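Local coordinates for penicillin-binding protein (Bacillus halodurans, PDB 3TG9) that probably binds penicillin and related beta-lactams as a member of the serine beta-lactamase and penicillin-binding protein family, although its natural substrate is not established, at residues G18-K23 with V310-N315; P29-L34 with N45-R50; M186-Y191 with Y231-D236. One frame throughout, in Å; residues are numbered along the deposited sequence.

Contact 1: G18-K23 with V310-N315; sequences GTALMK and VVVCAN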
loop_
_atom_site.group_PDB
_atom_site.type_symbol
_atom_site.label_atom_id
_atom_site.label_comp_id
_atom_site.label_asym_id
_atom_site.label_seq_id
_atom_site.Cartn_x
_atom_site.Cartn_y
_atom_site.Cartn_z
ATOM N N GLY B 18 12.333 -15.058 6.499
ATOM C CA GLY B 18 11.023 -15.627 6.733
ATOM C C GLY B 18 11.058 -16.525 7.953
ATOM O O GLY B 18 11.849 -16.303 8.874
ATOM N N THR B 19 10.196 -17.539 7.953
ATOM C CA THR B 19 10.134 -18.526 9.024
ATOM C C THR B 19 9.983 -19.940 8.453
ATOM O O THR B 19 9.051 -20.217 7.690
ATOM C CB THR B 19 8.962 -18.248 9.962
ATOM O OG1 THR B 19 9.183 -17.003 10.641
ATOM C CG2 THR B 19 8.813 -19.375 10.988
ATOM N N ALA B 20 10.908 -20.826 8.818
ATOM C CA ALA B 20 10.817 -22.237 8.438
ATOM C C ALA B 20 10.423 -23.103 9.627
ATOM O O ALA B 20 10.705 -22.759 10.774
ATOM C CB ALA B 20 12.135 -22.717 7.842
ATOM N N LEU B 21 9.763 -24.224 9.351
ATOM C CA LEU B 21 9.354 -25.164 10.390
ATOM C C LEU B 21 9.544 -26.610 9.921
ATOM O O LEU B 21 9.349 -26.927 8.742
ATOM C CB LEU B 21 7.896 -24.917 10.796
ATOM C CG LEU B 21 7.184 -25.904 11.724
ATOM C CD1 LEU B 21 6.012 -25.241 12.398
ATOM C CD2 LEU B 21 6.706 -27.130 10.970
ATOM N N MET B 22 9.930 -27.484 10.848
ATOM C CA MET B 22 10.018 -28.922 10.564
ATOM C C MET B 22 9.515 -29.742 11.740
ATOM O O MET B 22 9.922 -29.521 12.875
ATOM C CB MET B 22 11.449 -29.344 10.260
ATOM C CG MET B 22 11.729 -30.763 10.705
ATOM S SD MET B 22 13.480 -31.162 10.724
ATOM C CE MET B 22 13.713 -31.728 9.047
ATOM N N LYS B 23 8.628 -30.686 11.468
ATOM C CA LYS B 23 8.114 -31.542 12.522
ATOM C C LYS B 23 8.189 -33.012 12.119
ATOM O O LYS B 23 7.749 -33.386 11.027
ATOM C CB LYS B 23 6.683 -31.156 12.881
ATOM C CG LYS B 23 5.892 -32.274 13.515
ATOM C CD LYS B 23 4.825 -31.742 14.447
ATOM C CE LYS B 23 3.969 -32.866 14.977
ATOM N NZ LYS B 23 3.719 -32.725 16.431
ATOM N N VAL B 310 6.959 -30.010 6.760
ATOM C CA VAL B 310 7.860 -28.879 6.559
ATOM C C VAL B 310 7.045 -27.662 6.105
ATOM O O VAL B 310 6.076 -27.784 5.361
ATOM C CB VAL B 310 8.990 -29.192 5.546
ATOM C CG1 VAL B 310 9.893 -27.976 5.347
ATOM C CG2 VAL B 310 9.806 -30.381 6.023
ATOM N N VAL B 311 7.410 -26.494 6.606
ATOM C CA VAL B 311 6.749 -25.260 6.212
ATOM C C VAL B 311 7.836 -24.233 6.015
ATOM O O VAL B 311 8.622 -23.987 6.923
ATOM C CB VAL B 311 5.775 -24.750 7.289
ATOM C CG1 VAL B 311 5.079 -23.495 6.813
ATOM C CG2 VAL B 311 4.752 -25.824 7.649
ATOM N N VAL B 312 7.913 -23.656 4.826
ATOM C CA VAL B 312 8.823 -22.539 4.601
ATOM C C VAL B 312 8.049 -21.308 4.134
ATOM O O VAL B 312 7.518 -21.285 3.025
ATOM C CB VAL B 312 9.937 -22.902 3.597
ATOM C CG1 VAL B 312 10.939 -21.776 3.490
ATOM C CG2 VAL B 312 10.641 -24.193 4.029
ATOM N N CYS B 313 7.963 -20.301 5.003
ATOM C CA CYS B 313 7.339 -19.024 4.661
ATOM C C CYS B 313 8.426 -17.974 4.466
ATOM O O CYS B 313 9.377 -17.916 5.239
ATOM C CB CYS B 313 6.377 -18.584 5.762
ATOM S SG CYS B 313 4.930 -19.632 5.998
ATOM N N ALA B 314 8.310 -17.162 3.424
ATOM C CA ALA B 314 9.272 -16.083 3.214
ATOM C C ALA B 314 8.613 -14.812 2.690
ATOM O O ALA B 314 7.726 -14.881 1.834
ATOM C CB ALA B 314 10.373 -16.526 2.280
ATOM N N ASN B 315 9.052 -13.661 3.206
ATOM C CA ASN B 315 8.592 -12.366 2.703
ATOM C C ASN B 315 9.583 -11.765 1.714
ATOM O O ASN B 315 9.848 -10.571 1.732
ATOM C CB ASN B 315 8.219 -11.384 3.839
ATOM C CG ASN B 315 9.430 -10.877 4.634
ATOM O OD1 ASN B 315 10.356 -11.639 4.946
ATOM N ND2 ASN B 315 9.411 -9.579 4.989
#
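Thr19 and Leu21 pair with Cys313 and Val311 in the antiparallel sheet of the beta-lactamase fold, where the first strand of the chain lies against the last. The strand axes run 4.6 Å apart and exactly antiparallel.

Two hydrogen-bonded pairs provide the backbone ladder. Thr19 N donates to Cys313 O and Cys313 N returns a bond to Thr19 O, both at 2.9 Å. Two residues along, Leu21 N reaches Val311 O at 2.7 Å, while Val311 N donates to Leu21 O. The non-hydrogen-bonded pairs alternate with these rungs and add CA-H...O contacts: Gly18 CA meets Cys313 O and Ala20 CA meets Val311 O, each at 3.2 Å. In the close Gly18-Ala314 pair the CA atoms lie 4.0 Å apart, and Gly18 has no side chain.

Side chains split between the two faces. Ala20, Met22, Val310 and Val312 share one face, and helix 320-330 packs over Met22, Val310 and Val312. Thr19, Leu21, Val311 and Cys313 occupy the other, where Thr19, Leu21 and Val311 lie against helix 234-245 and Cys313 touches Phe298 of strand 296-303. On this face Leu21 and Val311 cross at a slant. With CG anti to the backbone N (chi1 171°), the leucine branch ends with CD2 4.1 Å from Val311 CG2.

Contact 2: P29-L34 with N45-R50; sequences PFIASL and NEHHTR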
loop_
_atom_site.group_PDB
_atom_site.type_symbol
_atom_site.label_atom_id
_atom_site.label_comp_id
_atom_site.label_asym_id
_atom_site.label_seq_id
_atom_site.Cartn_x
_atom_site.Cartn_y
_atom_site.Cartn_z
ATOM N N PRO B 29 7.978 -29.234 16.847
ATOM C CA PRO B 29 8.655 -28.752 15.638
ATOM C C PRO B 29 9.949 -28.019 15.940
ATOM O O PRO B 29 10.082 -27.473 17.016
ATOM C CB PRO B 29 7.643 -27.766 15.041
ATOM C CG PRO B 29 6.340 -28.045 15.747
ATOM C CD PRO B 29 6.713 -28.525 17.098
ATOM N N PHE B 30 10.901 -28.041 15.018
ATOM C CA PHE B 30 11.969 -27.055 15.029
ATOM C C PHE B 30 11.434 -25.840 14.265
ATOM O O PHE B 30 10.967 -25.970 13.129
ATOM C CB PHE B 30 13.217 -27.576 14.312
ATOM C CG PHE B 30 13.969 -28.645 15.063
ATOM C CD1 PHE B 30 15.307 -28.462 15.397
ATOM C CD2 PHE B 30 13.355 -29.841 15.407
ATOM C CE1 PHE B 30 16.014 -29.448 16.069
ATOM C CE2 PHE B 30 14.056 -30.828 16.086
ATOM C CZ PHE B 30 15.389 -30.628 16.417
ATOM N N ILE B 31 11.487 -24.664 14.881
ATOM C CA ILE B 31 11.014 -23.454 14.224
ATOM C C ILE B 31 12.103 -22.398 14.206
ATOM O O ILE B 31 12.756 -22.160 15.220
ATOM C CB ILE B 31 9.777 -22.886 14.919
ATOM C CG1 ILE B 31 8.754 -23.996 15.152
ATOM C CG2 ILE B 31 9.192 -21.730 14.101
ATOM C CD1 ILE B 31 7.400 -23.500 15.594
ATOM N N ALA B 32 12.302 -21.765 13.057
ATOM C CA ALA B 32 13.379 -20.794 12.924
ATOM C C ALA B 32 12.998 -19.580 12.074
ATOM O O ALA B 32 12.532 -19.716 10.933
ATOM C CB ALA B 32 14.625 -21.466 12.365
ATOM N N SER B 33 13.212 -18.389 12.627
ATOM C CA SER B 33 12.946 -17.165 11.887
ATOM C C SER B 33 14.234 -16.414 11.564
ATOM O O SER B 33 15.193 -16.458 12.335
ATOM C CB SER B 33 11.983 -16.282 12.666
ATOM O OG SER B 33 10.759 -16.960 12.880
ATOM N N LEU B 34 14.252 -15.741 10.413
ATOM C CA LEU B 34 15.380 -14.900 10.022
ATOM C C LEU B 34 14.898 -13.667 9.245
ATOM O O LEU B 34 13.765 -13.631 8.764
ATOM C CB LEU B 34 16.386 -15.699 9.188
ATOM C CG LEU B 34 17.758 -15.081 8.906
ATOM C CD1 LEU B 34 18.586 -14.971 10.182
ATOM C CD2 LEU B 34 18.494 -15.906 7.861
ATOM N N ASN B 45 11.516 -10.847 11.593
ATOM C CA ASN B 45 10.634 -11.991 11.442
ATOM C C ASN B 45 10.748 -12.854 12.683
ATOM O O ASN B 45 11.861 -13.145 13.136
ATOM C CB ASN B 45 11.035 -12.807 10.219
ATOM C CG ASN B 45 10.556 -12.188 8.935
ATOM O OD1 ASN B 45 9.388 -11.837 8.807
ATOM N ND2 ASN B 45 11.455 -12.048 7.971
ATOM N N GLU B 46 9.609 -13.256 13.239
ATOM C CA GLU B 46 9.602 -14.173 14.379
ATOM C C GLU B 46 8.712 -15.395 14.110
ATOM O O GLU B 46 8.153 -15.528 13.025
ATOM C CB GLU B 46 9.147 -13.453 15.647
ATOM C CG GLU B 46 7.696 -13.028 15.620
ATOM C CD GLU B 46 7.005 -13.248 16.952
ATOM O OE1 GLU B 46 7.430 -14.162 17.694
ATOM O OE2 GLU B 46 6.032 -12.517 17.254
ATOM N N HIS B 47 8.567 -16.282 15.092
ATOM C CA HIS B 47 7.789 -17.504 14.887
ATOM C C HIS B 47 6.315 -17.204 14.623
ATOM O O HIS B 47 5.647 -17.938 13.904
ATOM C CB HIS B 47 7.925 -18.474 16.078
ATOM C CG HIS B 47 9.324 -18.967 16.312
ATOM N ND1 HIS B 47 9.625 -19.943 17.238
ATOM C CD2 HIS B 47 10.499 -18.622 15.734
ATOM C CE1 HIS B 47 10.928 -20.168 17.229
ATOM N NE2 HIS B 47 11.483 -19.382 16.323
ATOM N N HIS B 48 5.800 -16.120 15.187
ATOM C CA HIS B 48 4.364 -15.862 15.096
ATOM C C HIS B 48 4.006 -14.834 14.028
ATOM O O HIS B 48 2.857 -14.413 13.916
ATOM C CB HIS B 48 3.804 -15.486 16.466
ATOM C CG HIS B 48 4.047 -16.533 17.509
ATOM N ND1 HIS B 48 5.137 -16.504 18.352
ATOM C CD2 HIS B 48 3.363 -17.662 17.815
ATOM C CE1 HIS B 48 5.103 -17.560 19.148
ATOM N NE2 HIS B 48 4.038 -18.279 18.842
ATOM N N THR B 49 5.002 -14.447 13.243
ATOM C CA THR B 49 4.810 -13.539 12.122
ATOM C C THR B 49 3.944 -14.203 11.058
ATOM O O THR B 49 4.211 -15.342 10.663
ATOM C CB THR B 49 6.151 -13.211 11.452
ATOM O OG1 THR B 49 7.073 -12.696 12.420
ATOM C CG2 THR B 49 5.962 -12.201 10.341
ATOM N N ARG B 50 2.915 -13.496 10.594
ATOM C CA ARG B 50 2.100 -13.985 9.483
ATOM C C ARG B 50 2.710 -13.657 8.128
ATOM O O ARG B 50 3.177 -12.538 7.902
ATOM C CB ARG B 50 0.695 -13.407 9.535
ATOM C CG ARG B 50 -0.158 -14.014 10.587
ATOM C CD ARG B 50 -0.266 -13.092 11.794
ATOM N NE ARG B 50 -1.512 -13.396 12.473
ATOM C CZ ARG B 50 -2.296 -12.497 13.034
ATOM N NH1 ARG B 50 -1.946 -11.217 13.032
ATOM N NH2 ARG B 50 -3.421 -12.897 13.619
#
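Ser33 faces Glu46 where strand 30-34, at the border of the antiparallel sheet within this chain, is met by the loop that joins strands 43-44 and 51-52 of the beta-lactamase fold. From residue 31 to 34 and from 45 to 47 the two backbones run in nearly opposite directions, 175° apart, and the CA atoms of Ser33 and Glu46 come within 5.1 Å. No backbone-to-backbone hydrogen bond joins them. Beyond this point the loop folds into a type I beta turn from Glu46 to Thr49. Glu46 N donates to Thr49 OG1 at 2.7 Å, so the threonine side chain draws the two ends of the turn together, whereas the backbone bond from Thr49 N to Glu46 O is weak.

The side chain of Asn45 supplies the hydrogen bond between the segments. Its ND2 reaches Leu34 O at 2.9 Å, and the acceptor lies close to the plane of the amide. The same nitrogen also bonds to Asn315 OD1, linking the loop to the end of the last strand. Ser33 lays CB against Asn45 O at 3.2 Å, while its hydroxyl is hydrogen-bonded to Thr19 OG1 on the adjacent strand. That threonine oxygen also bonds to Glu46 O, bringing the loop backbone into the polar group.

His47 extends back over the strand. Its imidazole has Ser33 OG at the edge, 3.3 Å from CD2, and covers Ile31 with one face. In Ile31, CG2 stands anti to the backbone N, which aims this methyl branch at the ring in a CH-pi contact: CG2 is 3.6 Å from the His47 ring centroid and 12° off the normal.

Contact 3: M186-Y191 with Y231-D236; sequences MHESGY and YVTAED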
loop_
_atom_site.group_PDB
_atom_site.type_symbol
_atom_site.label_atom_id
_atom_site.label_comp_id
_atom_site.label_asym_id
_atom_site.label_seq_id
_atom_site.Cartn_x
_atom_site.Cartn_y
_atom_site.Cartn_z
ATOM N N MET B 186 -6.272 -23.020 13.604
ATOM C CA MET B 186 -5.418 -21.967 13.062
ATOM C C MET B 186 -5.940 -20.560 13.411
ATOM O O MET B 186 -6.559 -19.903 12.572
ATOM C CB MET B 186 -5.309 -22.128 11.543
ATOM C CG MET B 186 -4.831 -23.520 11.103
ATOM S SD MET B 186 -5.089 -23.865 9.335
ATOM C CE MET B 186 -4.002 -22.644 8.596
ATOM N N HIS B 187 -5.673 -20.100 14.632
ATOM C CA HIS B 187 -6.216 -18.826 15.113
ATOM C C HIS B 187 -5.374 -17.608 14.727
ATOM O O HIS B 187 -5.755 -16.479 15.015
ATOM C CB HIS B 187 -6.394 -18.856 16.636
ATOM C CG HIS B 187 -6.945 -20.150 17.157
ATOM N ND1 HIS B 187 -8.284 -20.470 17.091
ATOM C CD2 HIS B 187 -6.332 -21.200 17.754
ATOM C CE1 HIS B 187 -8.473 -21.665 17.621
ATOM N NE2 HIS B 187 -7.307 -22.132 18.033
ATOM N N GLU B 188 -4.232 -17.834 14.089
ATOM C CA GLU B 188 -3.374 -16.738 13.659
ATOM C C GLU B 188 -3.337 -16.562 12.141
ATOM O O GLU B 188 -2.384 -16.000 11.605
ATOM C CB GLU B 188 -1.952 -16.951 14.168
ATOM C CG GLU B 188 -1.819 -16.964 15.675
ATOM C CD GLU B 188 -0.416 -16.595 16.117
ATOM O OE1 GLU B 188 0.198 -17.376 16.869
ATOM O OE2 GLU B 188 0.081 -15.523 15.694
ATOM N N SER B 189 -4.376 -17.029 11.458
ATOM C CA SER B 189 -4.406 -17.027 9.999
ATOM C C SER B 189 -5.632 -16.307 9.478
ATOM O O SER B 189 -6.656 -16.244 10.158
ATOM C CB SER B 189 -4.409 -18.465 9.455
ATOM O OG SER B 189 -3.161 -19.090 9.677
ATOM N N GLY B 190 -5.534 -15.778 8.259
ATOM C CA GLY B 190 -6.646 -15.051 7.669
ATOM C C GLY B 190 -6.361 -14.458 6.297
ATOM O O GLY B 190 -5.226 -14.457 5.796
ATOM N N TYR B 191 -7.419 -13.954 5.679
ATOM C CA TYR B 191 -7.295 -13.267 4.410
ATOM C C TYR B 191 -7.220 -11.782 4.714
ATOM O O TYR B 191 -8.226 -11.074 4.682
ATOM C CB TYR B 191 -8.472 -13.622 3.504
ATOM C CG TYR B 191 -8.450 -15.079 3.100
ATOM C CD1 TYR B 191 -8.015 -15.456 1.842
ATOM C CD2 TYR B 191 -8.834 -16.081 3.989
ATOM C CE1 TYR B 191 -7.975 -16.779 1.463
ATOM C CE2 TYR B 191 -8.796 -17.422 3.611
ATOM C CZ TYR B 191 -8.363 -17.757 2.343
ATOM O OH TYR B 191 -8.298 -19.072 1.938
ATOM N N TYR B 231 -2.857 -15.546 4.455
ATOM C CA TYR B 231 -1.760 -15.400 5.410
ATOM C C TYR B 231 -1.829 -16.489 6.473
ATOM O O TYR B 231 -2.909 -16.830 6.937
ATOM C CB TYR B 231 -1.822 -14.044 6.112
ATOM C CG TYR B 231 -1.472 -12.829 5.253
ATOM C CD1 TYR B 231 -0.213 -12.240 5.330
ATOM C CD2 TYR B 231 -2.404 -12.261 4.392
ATOM C CE1 TYR B 231 0.120 -11.128 4.564
ATOM C CE2 TYR B 231 -2.079 -11.127 3.611
ATOM C CZ TYR B 231 -0.817 -10.571 3.711
ATOM O OH TYR B 231 -0.475 -9.459 2.968
ATOM N N VAL B 232 -0.678 -17.029 6.854
ATOM C CA VAL B 232 -0.606 -17.950 7.978
ATOM C C VAL B 232 0.731 -17.759 8.660
ATOM O O VAL B 232 1.619 -17.100 8.115
ATOM C CB VAL B 232 -0.691 -19.430 7.528
ATOM C CG1 VAL B 232 -1.988 -19.700 6.776
ATOM C CG2 VAL B 232 0.514 -19.790 6.681
ATOM N N THR B 233 0.859 -18.333 9.854
ATOM C CA THR B 233 2.151 -18.520 10.502
ATOM C C THR B 233 2.608 -19.936 10.163
ATOM O O THR B 233 1.783 -20.783 9.819
ATOM C CB THR B 233 2.026 -18.431 12.028
ATOM O OG1 THR B 233 1.123 -19.445 12.483
ATOM C CG2 THR B 233 1.505 -17.058 12.459
ATOM N N ALA B 234 3.911 -20.197 10.266
ATOM C CA ALA B 234 4.458 -21.521 9.963
ATOM C C ALA B 234 3.715 -22.618 10.711
ATOM O O ALA B 234 3.372 -23.660 10.136
ATOM C CB ALA B 234 5.948 -21.574 10.293
ATOM N N GLU B 235 3.473 -22.384 11.997
ATOM C CA GLU B 235 2.845 -23.387 12.845
ATOM C C GLU B 235 1.352 -23.568 12.569
ATOM O O GLU B 235 0.833 -24.669 12.698
ATOM C CB GLU B 235 3.097 -23.098 14.328
ATOM C CG GLU B 235 2.604 -24.215 15.226
ATOM C CD GLU B 235 3.076 -24.076 16.663
ATOM O OE1 GLU B 235 3.597 -22.992 17.021
ATOM O OE2 GLU B 235 2.918 -25.056 17.432
ATOM N N ASP B 236 0.653 -22.502 12.194
ATOM C CA ASP B 236 -0.705 -22.669 11.684
ATOM C C ASP B 236 -0.713 -23.513 10.384
ATOM O O ASP B 236 -1.681 -24.214 10.102
ATOM C CB ASP B 236 -1.385 -21.314 11.448
ATOM C CG ASP B 236 -2.178 -20.826 12.660
ATOM O OD1 ASP B 236 -2.016 -21.397 13.762
ATOM O OD2 ASP B 236 -2.977 -19.876 12.507
HETATM O O HOH W 1 -3.333 -20.539 15.897
#
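Asp236 directs its carboxylate into the type I beta turn Met186-Ser189, where OD2 accepts two hydrogen bonds. Glu188 N approaches from the syn side at 2.9 Å, a little out of the carboxylate plane, and Ser189 OG takes the anti lone pair, also at 2.9 Å. OD1 engages a water at 2.7 Å that in turn accepts from His187 N, so OD2 holds the turn directly and OD1 through the water.

Met186 crosses Asp236 at a slant. Its chain bends at the thioether (chi3 65°), carrying CE to 3.2 Å from Asp236 O and 4.0 Å from Val232 CG1. Ser189 OG stands anti to its own carbonyl carbon (chi1 -70°), which turns the hydroxyl toward OD2 and rests it against Val232 CG1. The side chains of Glu188 and Thr233 meet at about a right angle, with Thr233 CG2 3.9 Å from both CB and OE2 of Glu188. At the N-cap of the helix, Thr233 OG1 accepts from Asp236 N, fixing the start of the helix that bears the aspartate.

Gly190 and Tyr231 form a single antiparallel bridge: Tyr231 N donates to Gly190 O at 2.9 Å, and Gly190 N to Tyr231 O. Segment 186-191 follows helix 172-182, against which Met186 and Tyr191 pack; strand 231-232 pairs with strand 51-52, and helix 234-245 begins across the sheet face of strand 18-24.

Overall arrangement
From the N terminus, the chain enters strand 18-24, turns into strand 30-34 beside it, and meets the loop 45-50, where contact 2 closes a short loop. The chain later reaches 186-191, and contact 3 closes when 231-236 returns to it. Contact 1 closes last, when strand 308-314 joins the first strand, and its long loop encloses both others, which stand in series. Contacts 1 and 2 share the sheet and touch there. Helix 234-245 joins contact 3 to contact 1, Ala234 and Glu235 lying on Leu21, while Arg50 NE bonds to Glu188 O and ties contact 2 to contact 3.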